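Local coordinates for protein Pcza361.24 (Amycolatopsis orientalis, PDB 3G2M) that probably transfers a methyl group from S-adenosyl-L-methionine to a nitrogen of glycopeptide antibiotics during their biosynthesis, at residues T77-V82 against K185-L190; G84-L89 against T153-S158; L190-A195 against D283-E288; P223-Q228 against R250-D255. All coordinates share one frame; numbering follows the deposited sequence.

Contact 1 of 4, residues T77-V82 against K185-L190; sequences TRTGPV and KFLLSL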
loop_
_atom_site.group_PDB
_atom_site.type_symbol
_atom_site.label_atom_id
_atom_site.label_comp_id
_atom_site.label_asym_id
_atom_site.label_seq_id
_atom_site.Cartn_x
_atom_site.Cartn_y
_atom_site.Cartn_z
ATOM N N THR A 77 16.609 -2.100 24.423
ATOM C CA THR A 77 15.727 -1.831 25.562
ATOM C C THR A 77 14.531 -2.785 25.608
ATOM O O THR A 77 14.181 -3.302 26.672
ATOM C CB THR A 77 15.227 -0.362 25.541
ATOM O OG1 THR A 77 16.346 0.526 25.658
ATOM C CG2 THR A 77 14.251 -0.086 26.680
ATOM N N ARG A 78 13.921 -3.018 24.449
ATOM C CA ARG A 78 12.694 -3.810 24.354
ATOM C C ARG A 78 12.933 -5.319 24.364
ATOM O O ARG A 78 12.030 -6.086 24.706
ATOM C CB ARG A 78 11.875 -3.400 23.121
ATOM C CG ARG A 78 11.372 -1.954 23.157
ATOM C CD ARG A 78 10.384 -1.726 24.283
ATOM N NE ARG A 78 10.538 -0.404 24.878
ATOM C CZ ARG A 78 10.019 -0.036 26.050
ATOM N NH1 ARG A 78 9.294 -0.888 26.767
ATOM N NH2 ARG A 78 10.227 1.191 26.506
ATOM N N THR A 79 14.144 -5.741 23.998
ATOM C CA THR A 79 14.498 -7.163 23.989
ATOM C C THR A 79 14.598 -7.722 25.401
ATOM O O THR A 79 14.035 -8.780 25.695
ATOM C CB THR A 79 15.836 -7.428 23.270
ATOM O OG1 THR A 79 16.814 -6.477 23.716
ATOM C CG2 THR A 79 15.671 -7.335 21.754
ATOM N N GLY A 80 15.312 -7.004 26.268
ATOM C CA GLY A 80 15.545 -7.438 27.643
ATOM C C GLY A 80 16.864 -8.183 27.756
ATOM O O GLY A 80 17.920 -7.547 27.763
ATOM N N PRO A 81 16.805 -9.536 27.821
ATOM C CA PRO A 81 17.902 -10.502 27.954
ATOM C C PRO A 81 19.339 -9.955 27.716
ATOM O O PRO A 81 19.845 -9.274 28.615
ATOM C CB PRO A 81 17.467 -11.622 27.000
ATOM C CG PRO A 81 15.927 -11.516 26.954
ATOM C CD PRO A 81 15.530 -10.268 27.729
ATOM N N VAL A 82 20.035 -10.248 26.608
ATOM C CA VAL A 82 19.675 -11.209 25.563
ATOM C C VAL A 82 20.478 -12.502 25.771
ATOM O O VAL A 82 21.701 -12.466 25.901
ATOM C CB VAL A 82 19.942 -10.623 24.142
ATOM C CG1 VAL A 82 19.837 -11.693 23.060
ATOM C CG2 VAL A 82 18.984 -9.478 23.843
ATOM N N LYS A 185 11.214 -13.805 20.314
ATOM C CA LYS A 185 10.490 -12.596 19.919
ATOM C C LYS A 185 10.925 -11.962 18.593
ATOM O O LYS A 185 12.103 -11.992 18.209
ATOM C CB LYS A 185 10.417 -11.562 21.055
ATOM C CG LYS A 185 11.734 -11.103 21.658
ATOM C CD LYS A 185 11.503 -10.500 23.065
ATOM C CE LYS A 185 10.350 -9.479 23.080
ATOM N NZ LYS A 185 9.987 -9.049 24.468
ATOM N N PHE A 186 9.929 -11.417 17.899
ATOM C CA PHE A 186 10.101 -10.701 16.646
ATOM C C PHE A 186 9.933 -9.218 16.948
ATOM O O PHE A 186 8.866 -8.785 17.381
ATOM C CB PHE A 186 9.047 -11.181 15.635
ATOM C CG PHE A 186 9.161 -10.556 14.265
ATOM C CD1 PHE A 186 10.370 -10.025 13.800
ATOM C CD2 PHE A 186 8.054 -10.544 13.411
ATOM C CE1 PHE A 186 10.464 -9.464 12.532
ATOM C CE2 PHE A 186 8.144 -9.993 12.129
ATOM C CZ PHE A 186 9.340 -9.450 11.691
ATOM N N LEU A 187 10.998 -8.449 16.747
ATOM C CA LEU A 187 10.967 -7.013 17.023
ATOM C C LEU A 187 11.032 -6.235 15.730
ATOM O O LEU A 187 11.865 -6.520 14.871
ATOM C CB LEU A 187 12.138 -6.587 17.919
ATOM C CG LEU A 187 12.299 -7.021 19.383
ATOM C CD1 LEU A 187 11.211 -6.470 20.267
ATOM C CD2 LEU A 187 12.394 -8.517 19.557
ATOM N N LEU A 188 10.154 -5.245 15.603
ATOM C CA LEU A 188 10.129 -4.390 14.423
ATOM C C LEU A 188 10.127 -2.918 14.826
ATOM O O LEU A 188 9.473 -2.539 15.792
ATOM C CB LEU A 188 8.880 -4.669 13.569
ATOM C CG LEU A 188 8.393 -6.085 13.252
ATOM C CD1 LEU A 188 7.469 -6.612 14.343
ATOM C CD2 LEU A 188 7.640 -6.069 11.912
ATOM N N SER A 189 10.878 -2.096 14.102
ATOM C CA SER A 189 10.669 -0.657 14.164
ATOM C C SER A 189 9.854 -0.251 12.947
ATOM O O SER A 189 9.996 -0.850 11.876
ATOM C CB SER A 189 11.987 0.107 14.216
ATOM O OG SER A 189 12.695 0.007 12.995
ATOM N N LEU A 190 8.985 0.743 13.122
ATOM C CA LEU A 190 8.100 1.206 12.056
ATOM C C LEU A 190 7.947 2.708 12.158
ATOM O O LEU A 190 7.508 3.209 13.194
ATOM C CB LEU A 190 6.709 0.559 12.172
ATOM C CG LEU A 190 6.619 -0.979 12.122
ATOM C CD1 LEU A 190 5.270 -1.477 12.623
ATOM C CD2 LEU A 190 6.900 -1.503 10.730
#
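With chi1 at 46°, Thr79 sets its hydroxyl between the backbone N and the carbonyl carbon and leaves CG2 beside the N, and it is this methyl that meets Leu187. On the strand, Leu187 holds CG beside its own N (chi1 -67°), which carries CD2 to the helix. Thr79 CG2 lies 4.1 Å from Leu187 CD2 and equally near CG, the two side chains crossing at about a right angle. The other branch, Leu187 CD1, comes 4.2 Å from Arg78 CB, so the leucine spans two successive helical residues.

Lys185 takes a different path. Its chain bends at chi3 and runs past the last turn of the helix, where CD is 4.0 Å from Thr79 O and NZ 3.6 Å from Arg78 O. The ammonium lies near the carbonyl end of the helix, a placement that may be mildly favourable electrostatically; its salt bridge, however, is to Glu288 on the adjoining strand 284-290. Thr79 OG1 turns back to bond Ala76 O within its own helix.

No hydrogen bond links the two segments, and 167 Å² is buried, so the contact rests on side-chain packing. Gly80, with a positive phi of 94°, ends the helix just beyond the touching residues. The arrangement is that of an α/β methyltransferase fold, with helix 69-79 laid on one face of the central sheet and its C-terminal end over strand 184-191.

Contact 2 of 4, residues G84-L89 against T153-S158; sequences GPVLEL and TVVISS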
loop_
_atom_site.group_PDB
_atom_site.type_symbol
_atom_site.label_atom_id
_atom_site.label_comp_id
_atom_site.label_asym_id
_atom_site.label_seq_id
_atom_site.Cartn_x
_atom_site.Cartn_y
_atom_site.Cartn_z
ATOM N N GLY A 84 21.406 -15.485 23.792
ATOM C CA GLY A 84 21.510 -16.158 22.500
ATOM C C GLY A 84 21.639 -15.232 21.298
ATOM O O GLY A 84 21.423 -14.023 21.415
ATOM N N PRO A 85 22.015 -15.800 20.136
ATOM C CA PRO A 85 22.128 -15.111 18.851
ATOM C C PRO A 85 20.848 -14.406 18.386
ATOM O O PRO A 85 19.737 -14.873 18.654
ATOM C CB PRO A 85 22.489 -16.243 17.882
ATOM C CG PRO A 85 23.190 -17.246 18.748
ATOM C CD PRO A 85 22.410 -17.218 20.022
ATOM N N VAL A 86 21.034 -13.287 17.693
ATOM C CA VAL A 86 19.934 -12.491 17.142
ATOM C C VAL A 86 20.009 -12.538 15.617
ATOM O O VAL A 86 21.083 -12.400 15.044
ATOM C CB VAL A 86 20.003 -11.017 17.640
ATOM C CG1 VAL A 86 18.888 -10.165 17.038
ATOM C CG2 VAL A 86 19.949 -10.957 19.173
ATOM N N LEU A 87 18.868 -12.742 14.961
ATOM C CA LEU A 87 18.809 -12.651 13.515
ATOM C C LEU A 87 18.352 -11.250 13.105
ATOM O O LEU A 87 17.265 -10.816 13.475
ATOM C CB LEU A 87 17.869 -13.725 12.950
ATOM C CG LEU A 87 17.612 -13.735 11.442
ATOM C CD1 LEU A 87 18.900 -13.978 10.645
ATOM C CD2 LEU A 87 16.561 -14.781 11.115
ATOM N N GLU A 88 19.198 -10.532 12.373
ATOM C CA GLU A 88 18.811 -9.227 11.834
ATOM C C GLU A 88 18.526 -9.335 10.338
ATOM O O GLU A 88 19.404 -9.690 9.557
ATOM C CB GLU A 88 19.874 -8.159 12.104
ATOM C CG GLU A 88 19.456 -6.763 11.637
ATOM C CD GLU A 88 20.588 -5.757 11.619
ATOM O OE1 GLU A 88 21.681 -6.054 12.145
ATOM O OE2 GLU A 88 20.378 -4.650 11.080
ATOM N N LEU A 89 17.289 -9.026 9.956
ATOM C CA LEU A 89 16.851 -9.143 8.564
ATOM C C LEU A 89 17.128 -7.859 7.814
ATOM O O LEU A 89 16.882 -6.762 8.335
ATOM C CB LEU A 89 15.354 -9.479 8.478
ATOM C CG LEU A 89 14.880 -10.689 9.281
ATOM C CD1 LEU A 89 13.351 -10.761 9.325
ATOM C CD2 LEU A 89 15.469 -11.992 8.739
ATOM N N THR A 153 15.631 -14.166 19.173
ATOM C CA THR A 153 15.292 -12.795 18.782
ATOM C C THR A 153 15.494 -12.611 17.279
ATOM O O THR A 153 16.540 -12.971 16.740
ATOM C CB THR A 153 16.175 -11.755 19.525
ATOM O OG1 THR A 153 16.167 -12.025 20.931
ATOM C CG2 THR A 153 15.667 -10.330 19.290
ATOM N N VAL A 154 14.479 -12.064 16.611
ATOM C CA VAL A 154 14.579 -11.669 15.209
ATOM C C VAL A 154 14.152 -10.203 15.084
ATOM O O VAL A 154 13.113 -9.812 15.605
ATOM C CB VAL A 154 13.716 -12.574 14.276
ATOM C CG1 VAL A 154 13.795 -12.087 12.820
ATOM C CG2 VAL A 154 14.153 -14.037 14.362
ATOM N N VAL A 155 14.958 -9.397 14.398
ATOM C CA VAL A 155 14.696 -7.954 14.282
ATOM C C VAL A 155 14.649 -7.473 12.828
ATOM O O VAL A 155 15.339 -8.012 11.957
ATOM C CB VAL A 155 15.706 -7.077 15.116
ATOM C CG1 VAL A 155 15.638 -7.419 16.601
ATOM C CG2 VAL A 155 17.125 -7.224 14.618
ATOM N N ILE A 156 13.815 -6.463 12.575
ATOM C CA ILE A 156 13.761 -5.818 11.267
ATOM C C ILE A 156 13.496 -4.320 11.429
ATOM O O ILE A 156 12.697 -3.906 12.271
ATOM C CB ILE A 156 12.724 -6.502 10.310
ATOM C CG1 ILE A 156 12.911 -6.031 8.860
ATOM C CG2 ILE A 156 11.274 -6.300 10.786
ATOM C CD1 ILE A 156 12.120 -6.846 7.849
ATOM N N SER A 157 14.184 -3.521 10.622
ATOM C CA SER A 157 14.074 -2.073 10.694
ATOM C C SER A 157 12.980 -1.545 9.770
ATOM O O SER A 157 12.682 -2.155 8.736
ATOM C CB SER A 157 15.422 -1.431 10.356
ATOM O OG SER A 157 15.410 -0.040 10.639
ATOM N N SER A 158 12.395 -0.405 10.146
ATOM C CA SER A 158 11.322 0.228 9.369
ATOM C C SER A 158 11.595 0.317 7.869
ATOM O O SER A 158 10.734 -0.015 7.062
ATOM C CB SER A 158 11.042 1.638 9.900
ATOM O OG SER A 158 9.950 2.197 9.197
HETATM O O HOH W 1 18.148 -14.141 21.138
HETATM O O HOH W 2 16.215 -4.190 8.675
#
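Leu87 and Val154 lie side by side and point the same way, with Leu87 CB 4.0 Å from Val154 CG2. The other branch of this valine, CG1, receives Leu89 CD1 at 3.8 Å, this time at a slant. Val154 thus sits between two leucines of strand 86-89, and the same face is packed by Val176 of helix 166-179 and by Phe145.

On the reverse face, Val86 and Thr153 meet obliquely, CG2 against CB at 3.9 Å. Glu88 slants across Val155 in a similar way: CG, anti to the backbone N (chi1 -176°), rests 3.8 Å from Val155 CG2, while the carboxylate extends beyond to bond Thr97 through OE1.

Beneath these side chains the backbones form a parallel pair, their axes 20° apart, within the Rossmann-like sheet of class I methyltransferases. Leu87 is gripped at both ends, N to Thr153 O and O from Val155 N, and Leu89 N follows to Val155 O with an N-H...O angle of 178°. Both carbonyls accept nearly head-on in the last two bonds.

Beyond the paired residues, waters take over. One donates to Pro85 O and also bonds Thr153 OG1; another joins Leu89 O, at 2.7 Å, to Ser157 N, at 2.9 Å. Ser157 lies where the strand gives way to a helix, and it belongs to the S-adenosyl-L-methionine site; its OG bonds Glu71.

Contact 3 of 4, residues L190-A195 against D283-E288; sequences LAMSEA and DMVLVE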
loop_
_atom_site.group_PDB
_atom_site.type_symbol
_atom_site.label_atom_id
_atom_site.label_comp_id
_atom_site.label_asym_id
_atom_site.label_seq_id
_atom_site.Cartn_x
_atom_site.Cartn_y
_atom_site.Cartn_z
ATOM N N LEU A 190 8.985 0.743 13.122
ATOM C CA LEU A 190 8.100 1.206 12.056
ATOM C C LEU A 190 7.947 2.708 12.158
ATOM O O LEU A 190 7.508 3.209 13.194
ATOM C CB LEU A 190 6.709 0.559 12.172
ATOM C CG LEU A 190 6.619 -0.979 12.122
ATOM C CD1 LEU A 190 5.270 -1.477 12.623
ATOM C CD2 LEU A 190 6.900 -1.503 10.730
ATOM N N ALA A 191 8.296 3.413 11.085
ATOM C CA ALA A 191 8.094 4.860 11.008
ATOM C C ALA A 191 6.606 5.207 11.097
ATOM O O ALA A 191 5.766 4.515 10.512
ATOM C CB ALA A 191 8.698 5.412 9.732
HETATM N N MSE A 192 6.302 6.282 11.828
HETATM C CA MSE A 192 4.933 6.683 12.145
HETATM C C MSE A 192 4.707 8.125 11.695
HETATM O O MSE A 192 5.246 9.060 12.289
HETATM C CB MSE A 192 4.653 6.531 13.655
HETATM C CG MSE A 192 3.237 6.952 14.124
HETATM SE SE MSE A 192 2.943 6.811 16.083
HETATM C CE MSE A 192 4.203 8.171 16.662
ATOM N N SER A 193 3.908 8.288 10.642
ATOM C CA SER A 193 3.588 9.608 10.094
ATOM C C SER A 193 2.648 10.368 11.016
ATOM O O SER A 193 2.085 9.792 11.951
ATOM C CB SER A 193 2.918 9.463 8.731
ATOM O OG SER A 193 1.619 8.918 8.877
ATOM N N GLU A 194 2.464 11.657 10.739
ATOM C CA GLU A 194 1.493 12.459 11.481
ATOM C C GLU A 194 0.084 11.865 11.374
ATOM O O GLU A 194 -0.611 11.756 12.379
ATOM C CB GLU A 194 1.510 13.923 11.027
ATOM C CG GLU A 194 0.849 14.868 12.025
ATOM C CD GLU A 194 0.772 16.312 11.546
ATOM O OE1 GLU A 194 1.575 16.717 10.672
ATOM O OE2 GLU A 194 -0.102 17.047 12.057
ATOM N N ALA A 195 -0.316 11.460 10.165
ATOM C CA ALA A 195 -1.632 10.845 9.940
ATOM C C ALA A 195 -1.785 9.516 10.663
ATOM O O ALA A 195 -2.867 9.199 11.156
ATOM C CB ALA A 195 -1.908 10.669 8.445
ATOM N N ASP A 283 8.522 9.520 16.265
ATOM C CA ASP A 283 8.228 9.303 14.848
ATOM C C ASP A 283 8.408 7.842 14.422
ATOM O O ASP A 283 8.529 7.541 13.234
ATOM C CB ASP A 283 9.097 10.223 13.980
ATOM C CG ASP A 283 10.585 9.968 14.153
ATOM O OD1 ASP A 283 10.974 9.208 15.057
ATOM O OD2 ASP A 283 11.377 10.541 13.378
HETATM N N MSE A 284 8.404 6.950 15.405
HETATM C CA MSE A 284 8.652 5.541 15.179
HETATM C C MSE A 284 8.022 4.723 16.289
HETATM O O MSE A 284 7.863 5.209 17.407
HETATM C CB MSE A 284 10.159 5.295 15.142
HETATM C CG MSE A 284 10.577 4.035 14.447
HETATM SE SE MSE A 284 12.442 4.231 13.935
HETATM C CE MSE A 284 12.177 5.203 12.258
ATOM N N VAL A 285 7.681 3.475 15.974
ATOM C CA VAL A 285 7.073 2.547 16.925
ATOM C C VAL A 285 7.910 1.257 16.989
ATOM O O VAL A 285 8.267 0.687 15.948
ATOM C CB VAL A 285 5.591 2.224 16.536
ATOM C CG1 VAL A 285 4.968 1.229 17.501
ATOM C CG2 VAL A 285 4.756 3.491 16.507
ATOM N N LEU A 286 8.247 0.831 18.208
ATOM C CA LEU A 286 8.881 -0.465 18.421
ATOM C C LEU A 286 7.817 -1.493 18.777
ATOM O O LEU A 286 7.195 -1.418 19.841
ATOM C CB LEU A 286 9.962 -0.398 19.515
ATOM C CG LEU A 286 11.189 -1.326 19.427
ATOM C CD1 LEU A 286 10.816 -2.809 19.512
ATOM C CD2 LEU A 286 12.060 -1.059 18.187
ATOM N N VAL A 287 7.629 -2.454 17.876
ATOM C CA VAL A 287 6.588 -3.478 17.996
ATOM C C VAL A 287 7.222 -4.794 18.441
ATOM O O VAL A 287 8.238 -5.213 17.889
ATOM C CB VAL A 287 5.832 -3.664 16.643
ATOM C CG1 VAL A 287 4.887 -4.870 16.673
ATOM C CG2 VAL A 287 5.064 -2.393 16.267
ATOM N N GLU A 288 6.637 -5.427 19.458
ATOM C CA GLU A 288 7.083 -6.750 19.914
ATOM C C GLU A 288 6.013 -7.782 19.599
ATOM O O GLU A 288 4.844 -7.605 19.965
ATOM C CB GLU A 288 7.339 -6.760 21.419
ATOM C CG GLU A 288 8.473 -5.870 21.883
ATOM C CD GLU A 288 8.416 -5.615 23.365
ATOM O OE1 GLU A 288 8.499 -6.606 24.131
ATOM O OE2 GLU A 288 8.273 -4.433 23.758
#
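The antiparallel part of the methyltransferase sheet begins here, where the C-terminal end of strand 184-191 pairs with the start of strand 284-290. Leu190 and Val285 form a hydrogen-bonded pair through two bonds: Leu190 N to Val285 O, lying in the carbonyl plane but bent at 137°, and Val285 N to Leu190 O at 2.8 Å. The next pair, Ala191 with Met284, is non-hydrogen-bonded, and their CA atoms come within 4.3 Å. Met192 N then reaches Asp283 O at 2.9 Å. This last donor stands above the carbonyl plane, 57° out of it, as the chain of 190-195 leaves the strand.

Side chains reinforce the pairing on both faces. Leu190 CD1 slants across Val287 CG2 at 3.8 Å. Met192, a selenomethionine, holds its chain extended as far as SE (chi1 179°), which puts SE 3.8 Å from Val285 CG2; the bend at chi3 turns only the terminal CE. On the other face Met284, also selenomethionine, lays CG 3.4 Å from Leu190 O, and its CE approaches Ala191 CB at 4.3 Å.

Asp283 directs its carboxylate from this pairing to Ser276, while Ser193 OG caps the following helix at Ala196 N. Pro254 and Val257 of helix 254-263 pack on the face bearing Leu190, Met192 and Val285; strand 267-274 flanks strand 284-290 on its far edge, and the second subunit touches Ser193 and Glu194.

Contact 4 of 4, residues P223-Q228 against R250-D255; sequences PAEEIQ and RLLAPD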
loop_
_atom_site.group_PDB
_atom_site.type_symbol
_atom_site.label_atom_id
_atom_site.label_comp_id
_atom_site.label_asym_id
_atom_site.label_seq_id
_atom_site.Cartn_x
_atom_site.Cartn_y
_atom_site.Cartn_z
ATOM N N PRO A 223 -5.647 4.908 8.996
ATOM C CA PRO A 223 -4.526 4.938 8.062
ATOM C C PRO A 223 -4.022 3.518 7.830
ATOM O O PRO A 223 -4.020 2.703 8.756
ATOM C CB PRO A 223 -3.461 5.764 8.797
ATOM C CG PRO A 223 -4.168 6.396 9.969
ATOM C CD PRO A 223 -5.312 5.511 10.297
ATOM N N ALA A 224 -3.642 3.206 6.598
ATOM C CA ALA A 224 -3.066 1.896 6.315
ATOM C C ALA A 224 -1.730 2.045 5.583
ATOM O O ALA A 224 -0.703 1.518 6.019
ATOM C CB ALA A 224 -4.034 1.052 5.523
ATOM N N GLU A 225 -1.745 2.780 4.475
ATOM C CA GLU A 225 -0.519 3.010 3.713
ATOM C C GLU A 225 -0.504 4.401 3.103
ATOM O O GLU A 225 -1.515 4.872 2.572
ATOM C CB GLU A 225 -0.348 1.939 2.622
ATOM C CG GLU A 225 0.995 1.987 1.858
ATOM C CD GLU A 225 1.202 0.786 0.928
ATOM O OE1 GLU A 225 1.875 0.953 -0.106
ATOM O OE2 GLU A 225 0.697 -0.322 1.217
ATOM N N GLU A 226 0.660 5.044 3.184
ATOM C CA GLU A 226 0.900 6.308 2.526
ATOM C C GLU A 226 2.109 6.167 1.618
ATOM O O GLU A 226 2.793 5.133 1.611
ATOM C CB GLU A 226 1.182 7.413 3.554
ATOM C CG GLU A 226 -0.037 7.905 4.332
ATOM C CD GLU A 226 0.361 8.743 5.531
ATOM O OE1 GLU A 226 1.083 8.228 6.416
ATOM O OE2 GLU A 226 -0.028 9.919 5.588
ATOM N N ILE A 227 2.368 7.213 0.853
ATOM C CA ILE A 227 3.616 7.323 0.113
ATOM C C ILE A 227 4.381 8.499 0.705
ATOM O O ILE A 227 3.833 9.599 0.827
ATOM C CB ILE A 227 3.381 7.524 -1.405
ATOM C CG1 ILE A 227 2.806 6.246 -2.027
ATOM C CG2 ILE A 227 4.696 7.919 -2.122
ATOM C CD1 ILE A 227 2.383 6.414 -3.487
ATOM N N GLN A 228 5.622 8.247 1.112
ATOM C CA GLN A 228 6.514 9.308 1.562
ATOM C C GLN A 228 7.221 9.884 0.345
ATOM O O GLN A 228 7.943 9.175 -0.366
ATOM C CB GLN A 228 7.553 8.792 2.562
ATOM C CG GLN A 228 8.464 9.897 3.118
ATOM C CD GLN A 228 9.802 9.371 3.609
ATOM O OE1 GLN A 228 10.666 8.973 2.816
ATOM N NE2 GLN A 228 9.988 9.381 4.924
ATOM N N ARG A 250 7.063 3.615 -0.024
ATOM C CA ARG A 250 5.967 3.122 0.787
ATOM C C ARG A 250 6.163 3.549 2.231
ATOM O O ARG A 250 7.277 3.480 2.758
ATOM C CB ARG A 250 5.929 1.593 0.709
ATOM C CG ARG A 250 4.893 0.922 1.606
ATOM C CD ARG A 250 4.966 -0.598 1.483
ATOM N NE ARG A 250 4.545 -1.070 0.165
ATOM C CZ ARG A 250 5.365 -1.414 -0.827
ATOM N NH1 ARG A 250 6.684 -1.339 -0.686
ATOM N NH2 ARG A 250 4.856 -1.844 -1.974
ATOM N N LEU A 251 5.080 4.000 2.860
ATOM C CA LEU A 251 5.080 4.225 4.300
ATOM C C LEU A 251 3.829 3.619 4.908
ATOM O O LEU A 251 2.729 4.157 4.764
ATOM C CB LEU A 251 5.211 5.718 4.655
ATOM C CG LEU A 251 5.445 6.037 6.143
ATOM C CD1 LEU A 251 6.777 5.472 6.632
ATOM C CD2 LEU A 251 5.393 7.522 6.405
ATOM N N LEU A 252 4.007 2.487 5.579
ATOM C CA LEU A 252 2.902 1.813 6.224
ATOM C C LEU A 252 2.651 2.422 7.600
ATOM O O LEU A 252 3.596 2.797 8.321
ATOM C CB LEU A 252 3.192 0.312 6.358
ATOM C CG LEU A 252 3.342 -0.506 5.071
ATOM C CD1 LEU A 252 4.247 -1.717 5.299
ATOM C CD2 LEU A 252 1.981 -0.923 4.540
ATOM N N ALA A 253 1.377 2.523 7.958
ATOM C CA ALA A 253 0.998 2.881 9.317
ATOM C C ALA A 253 1.400 1.728 10.240
ATOM O O ALA A 253 1.169 0.571 9.898
ATOM C CB ALA A 253 -0.518 3.134 9.385
ATOM N N PRO A 254 2.043 2.026 11.396
ATOM C CA PRO A 254 2.371 0.956 12.355
ATOM C C PRO A 254 1.186 0.050 12.702
ATOM O O PRO A 254 1.356 -1.166 12.807
ATOM C CB PRO A 254 2.848 1.733 13.595
ATOM C CG PRO A 254 3.440 2.991 13.008
ATOM C CD PRO A 254 2.535 3.341 11.856
ATOM N N ASP A 255 -0.009 0.626 12.850
ATOM C CA ASP A 255 -1.205 -0.161 13.185
ATOM C C ASP A 255 -1.601 -1.137 12.069
ATOM O O ASP A 255 -2.163 -2.199 12.349
ATOM C CB ASP A 255 -2.395 0.745 13.552
ATOM C CG ASP A 255 -2.236 1.413 14.927
ATOM O OD1 ASP A 255 -1.465 0.910 15.771
ATOM O OD2 ASP A 255 -2.885 2.454 15.159
HETATM O O HOH W 3 1.972 -2.522 0.379
HETATM O O HOH W 4 1.544 5.700 7.019
#
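Three backbone hydrogen bonds carry the pairing of 223-228 with 250-255. Glu226 and Leu251 exchange two of them, Glu226 N to Leu251 O and Leu251 N to Glu226 O, each 2.8 Å long. In the second the donor lies well above the carbonyl plane, 39° out of it. Ala253 N adds a third bond to Ala224 O at 3.0 Å, just where strand 244-252 passes into helix 254-263.

The charged contact involves Glu225 and Arg250. Both hold CG anti to the backbone N, and the arginine then bends at chi3, which brings NE toward the carboxylate. The salt bridge, OE1 to NE at 3.4 Å, is weak as a hydrogen bond, and the carboxylate and guanidinium planes are turned 65° apart. A water bridges the pair, donating to Glu225 OE2 and accepting from Arg250 NE at 3.0 Å. The guanidinium is also anchored through NH1 to Asn162 O. Glu226 sends OE1 to Ser193 OG, and a second water lies between that carboxylate oxygen and Leu251 O.

These strands are the two arms of a long β hairpin set apart from the seven-stranded methyltransferase sheet. Glu225, Ile227 and Gln228 continue it as an antiparallel ladder with a strand of the second subunit.

Among packing contacts, Pro223 CB meets Ala253 CB at 4.0 Å, an apolar pair, while the methyl Leu252 CD2 packs against the Glu225 carboxylate, 3.6 Å from OE2.

How the contacts relate
Contact 2 is the buried one, parallel strand pairing in the middle of the sheet; contacts 1, 3 and 4 are partly buried. Contacts 1 and 3 both use strand 184-191 and share Leu190, yet contact 1 is helix-to-sheet packing with no hydrogen bond across it, whereas contact 3 is antiparallel pairing. Val154 joins contact 2 to Lys185 and Leu187 of contact 1 through backbone bonds. Contact 4 lies in a separate hairpin sheet, its centre about 22 Å from that of contact 2, and adds a salt bridge across the strands; waters bridge both contact 2 and contact 4. Contacts 3 and 4, about 10 Å apart between centres, both touch the second subunit.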